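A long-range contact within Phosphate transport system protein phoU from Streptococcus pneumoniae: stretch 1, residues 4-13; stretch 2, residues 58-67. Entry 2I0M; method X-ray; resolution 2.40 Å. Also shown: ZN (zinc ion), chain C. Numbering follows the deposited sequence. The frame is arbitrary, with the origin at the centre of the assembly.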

# COMPACT_ATOMS: atom_id res chain seq x y z
N GLN A 4 -6.44 -28.70 19.12
CA GLN A 4 -7.02 -28.91 17.76
C GLN A 4 -7.15 -27.59 17.00
O GLN A 4 -6.62 -27.46 15.89
N PHE A 5 -7.84 -26.63 17.60
CA PHE A 5 -7.97 -25.28 17.04
C PHE A 5 -6.61 -24.58 17.01
O PHE A 5 -6.23 -23.99 16.00
N ASP A 6 -5.89 -24.66 18.14
CA ASP A 6 -4.52 -24.14 18.25
C ASP A 6 -3.57 -24.75 17.22
O ASP A 6 -2.71 -24.05 16.68
N LEU A 7 -3.76 -26.05 16.95
CA LEU A 7 -3.02 -26.74 15.89
C LEU A 7 -3.42 -26.23 14.50
O LEU A 7 -2.58 -26.07 13.62
N GLU A 8 -4.72 -25.96 14.34
CA GLU A 8 -5.27 -25.37 13.12
C GLU A 8 -4.75 -23.95 12.83
O GLU A 8 -4.42 -23.61 11.69
N LEU A 9 -4.70 -23.12 13.87
CA LEU A 9 -4.13 -21.78 13.77
C LEU A 9 -2.67 -21.85 13.38
O LEU A 9 -2.22 -21.16 12.46
N HIS A 10 -1.93 -22.69 14.09
CA HIS A 10 -0.52 -22.92 13.81
C HIS A 10 -0.30 -23.33 12.36
O HIS A 10 0.62 -22.83 11.71
N GLU A 11 -1.15 -24.23 11.86
CA GLU A 11 -1.10 -24.63 10.45
C GLU A 11 -1.43 -23.49 9.51
O GLU A 11 -0.82 -23.37 8.46
N LEU A 12 -2.39 -22.64 9.89
CA LEU A 12 -2.69 -21.42 9.15
C LEU A 12 -1.49 -20.47 9.11
O LEU A 12 -1.19 -19.87 8.08
N GLU A 13 -0.79 -20.34 10.23
CA GLU A 13 0.44 -19.55 10.23
C GLU A 13 1.51 -20.09 9.26
O GLU A 13 2.24 -19.31 8.65
N ALA A 58 -6.54 -18.91 -1.10
CA ALA A 58 -6.60 -20.14 -0.31
C ALA A 58 -6.53 -19.82 1.18
O ALA A 58 -7.37 -20.28 1.96
N ILE A 59 -5.55 -19.00 1.56
CA ILE A 59 -5.36 -18.57 2.95
C ILE A 59 -6.54 -17.75 3.46
O ILE A 59 -7.10 -18.07 4.52
N GLU A 60 -6.91 -16.69 2.72
CA GLU A 60 -8.14 -15.90 2.97
C GLU A 60 -9.35 -16.77 3.28
O GLU A 60 -10.13 -16.45 4.18
N LEU A 61 -9.49 -17.87 2.53
CA LEU A 61 -10.65 -18.74 2.62
C LEU A 61 -10.66 -19.66 3.83
O LEU A 61 -11.71 -19.84 4.46
N THR A 62 -9.50 -20.25 4.15
CA THR A 62 -9.40 -21.05 5.37
C THR A 62 -9.44 -20.17 6.64
O THR A 62 -9.89 -20.62 7.69
N CYS A 63 -8.98 -18.93 6.53
CA CYS A 63 -9.20 -17.92 7.58
C CYS A 63 -10.69 -17.70 7.80
O CYS A 63 -11.21 -17.94 8.90
N ALA A 64 -11.38 -17.26 6.75
CA ALA A 64 -12.81 -16.95 6.81
C ALA A 64 -13.63 -18.11 7.38
O ALA A 64 -14.51 -17.90 8.20
N ARG A 65 -13.31 -19.33 6.96
CA ARG A 65 -13.98 -20.50 7.49
C ARG A 65 -13.53 -20.87 8.91
O ARG A 65 -14.28 -21.51 9.65
N LEU A 66 -12.31 -20.48 9.30
CA LEU A 66 -11.81 -20.86 10.62
C LEU A 66 -12.55 -20.18 11.75
O LEU A 66 -12.74 -20.77 12.82
N LEU A 67 -12.97 -18.95 11.51
CA LEU A 67 -13.74 -18.22 12.50
C LEU A 67 -14.97 -19.02 12.99
O LEU A 67 -15.35 -18.92 14.16

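This is an apolar contact between two nearly antiparallel helices, built on two leucine knobs and free of hydrogen bonds across the interface. The helix axes run at 161° and approach to 11.0 Å. The contact buries 337 Å² in total.

Leu-66 points toward stretch 1 and sits in a hole formed by Phe-5, Glu-8, Leu-9 and Leu-12. Its chi1 lies between wells at -102°, and its chi2 is t. Leu-66 CD2 lies 3.5 Å from Glu-8 CG, so the glutamate packs here through its aliphatic part. Leu-66 CD1 is 3.8 Å from Leu-9 CD2. Phe-5, with chi1 t, starts sideways, but its ring reaches nearer. Phe-5 CE1 comes within 4.3 Å of Leu-66 CD2 and 4.0 Å of Leu-66 O.

Leu-12 is the reciprocal knob, among Ile-59, Thr-62, Cys-63 and Leu-66. Its chi1 is t. Leu-12 CD1 lies 3.5 Å from Cys-63 SG, while Leu-12 CD2 lies 3.8 Å from Ile-59 CG2. Both Cys-63 and Ile-59 have chi1 m and point sideways. Thr-62 points toward stretch 1, and its OG1 is 4.0 Å from Leu-12 CG.

The zinc ion plays no part in this packing. ZN is bound by His-10 NE2 at 2.2 Å, and His-10 makes no contact with stretch 2.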

# COMPACT_ATOMS: atom_id res chain seq x y z
CB GLN A 4 -8.36 -29.65 17.84
CG GLN A 4 -9.25 -29.59 16.57
CD GLN A 4 -8.60 -30.18 15.31
OE1 GLN A 4 -7.58 -30.87 15.36
NE2 GLN A 4 -9.20 -29.88 14.15
CB PHE A 5 -9.01 -24.47 17.83
CG PHE A 5 -9.24 -23.07 17.31
CD1 PHE A 5 -9.64 -22.85 15.99
CD2 PHE A 5 -9.07 -21.97 18.14
CE1 PHE A 5 -9.86 -21.56 15.51
CE2 PHE A 5 -9.30 -20.67 17.67
CZ PHE A 5 -9.69 -20.47 16.35
CB ASP A 6 -3.97 -24.38 19.66
CG ASP A 6 -4.53 -23.40 20.69
OD1 ASP A 6 -5.05 -22.33 20.28
OD2 ASP A 6 -4.44 -23.71 21.90
CB LEU A 7 -3.21 -28.26 16.00
CG LEU A 7 -2.39 -29.21 15.12
CD1 LEU A 7 -0.89 -28.92 15.16
CD2 LEU A 7 -2.66 -30.67 15.51
CB GLU A 8 -6.79 -25.34 13.21
CG GLU A 8 -7.49 -25.40 11.88
CD GLU A 8 -7.53 -26.80 11.32
OE1 GLU A 8 -6.49 -27.27 10.83
OE2 GLU A 8 -8.62 -27.42 11.38
CB LEU A 9 -4.29 -21.00 15.08
CG LEU A 9 -5.71 -20.67 15.53
CD1 LEU A 9 -5.68 -19.61 16.63
CD2 LEU A 9 -6.55 -20.22 14.36
CB HIS A 10 0.05 -23.99 14.75
CG HIS A 10 1.38 -24.50 14.31
ND1 HIS A 10 2.54 -23.79 14.51
CD2 HIS A 10 1.72 -25.59 13.60
CE1 HIS A 10 3.55 -24.44 13.98
NE2 HIS A 10 3.08 -25.54 13.42
CB GLU A 11 -2.00 -25.85 10.20
CG GLU A 11 -1.28 -27.18 10.43
CD GLU A 11 -2.22 -28.34 10.77
OE1 GLU A 11 -1.73 -29.38 11.28
OE2 GLU A 11 -3.45 -28.23 10.52
CB LEU A 12 -3.90 -20.69 9.75
CG LEU A 12 -4.75 -19.74 8.89
CD1 LEU A 12 -5.23 -18.56 9.73
CD2 LEU A 12 -4.03 -19.24 7.65
CB GLU A 13 1.01 -19.46 11.64
CG GLU A 13 2.21 -18.54 11.74
CD GLU A 13 2.51 -18.15 13.17
OE1 GLU A 13 2.82 -19.03 14.00
OE2 GLU A 13 2.42 -16.94 13.47
CB ALA A 58 -5.47 -21.09 -0.71
CB ILE A 59 -4.06 -17.79 3.10
CG1 ILE A 59 -2.87 -18.70 2.82
CG2 ILE A 59 -3.94 -17.17 4.51
CD1 ILE A 59 -1.62 -17.93 2.45
CB GLU A 60 -8.50 -15.02 1.77
CG GLU A 60 -7.69 -13.76 1.63
CD GLU A 60 -8.17 -12.86 0.50
OE1 GLU A 60 -8.78 -13.34 -0.50
OE2 GLU A 60 -7.93 -11.65 0.59
CB LEU A 61 -10.85 -19.55 1.32
CG LEU A 61 -11.96 -19.09 0.36
CD1 LEU A 61 -11.73 -17.67 -0.16
CD2 LEU A 61 -12.09 -20.06 -0.82
CB THR A 62 -8.19 -22.06 5.40
OG1 THR A 62 -7.09 -21.53 6.13
CG2 THR A 62 -7.74 -22.47 4.00
CB CYS A 63 -8.56 -16.58 7.21
SG CYS A 63 -6.80 -16.34 7.57
CB ALA A 64 -13.34 -16.53 5.45
CB ARG A 65 -13.80 -21.71 6.56
CG ARG A 65 -12.52 -22.47 6.81
CD ARG A 65 -12.69 -23.96 6.61
NE ARG A 65 -11.54 -24.69 7.12
CZ ARG A 65 -10.45 -24.98 6.41
NH1 ARG A 65 -9.45 -25.64 6.98
NH2 ARG A 65 -10.37 -24.62 5.14
CB LEU A 66 -10.30 -20.65 10.77
CG LEU A 66 -9.44 -21.91 10.67
CD1 LEU A 66 -8.01 -21.61 11.11
CD2 LEU A 66 -10.03 -23.05 11.50
CB LEU A 67 -14.14 -16.84 11.96
CG LEU A 67 -13.14 -15.66 11.92
CD1 LEU A 67 -12.00 -15.80 12.92
CD2 LEU A 67 -12.62 -15.41 10.53
ZN ZN C . 4.18 -27.22 12.58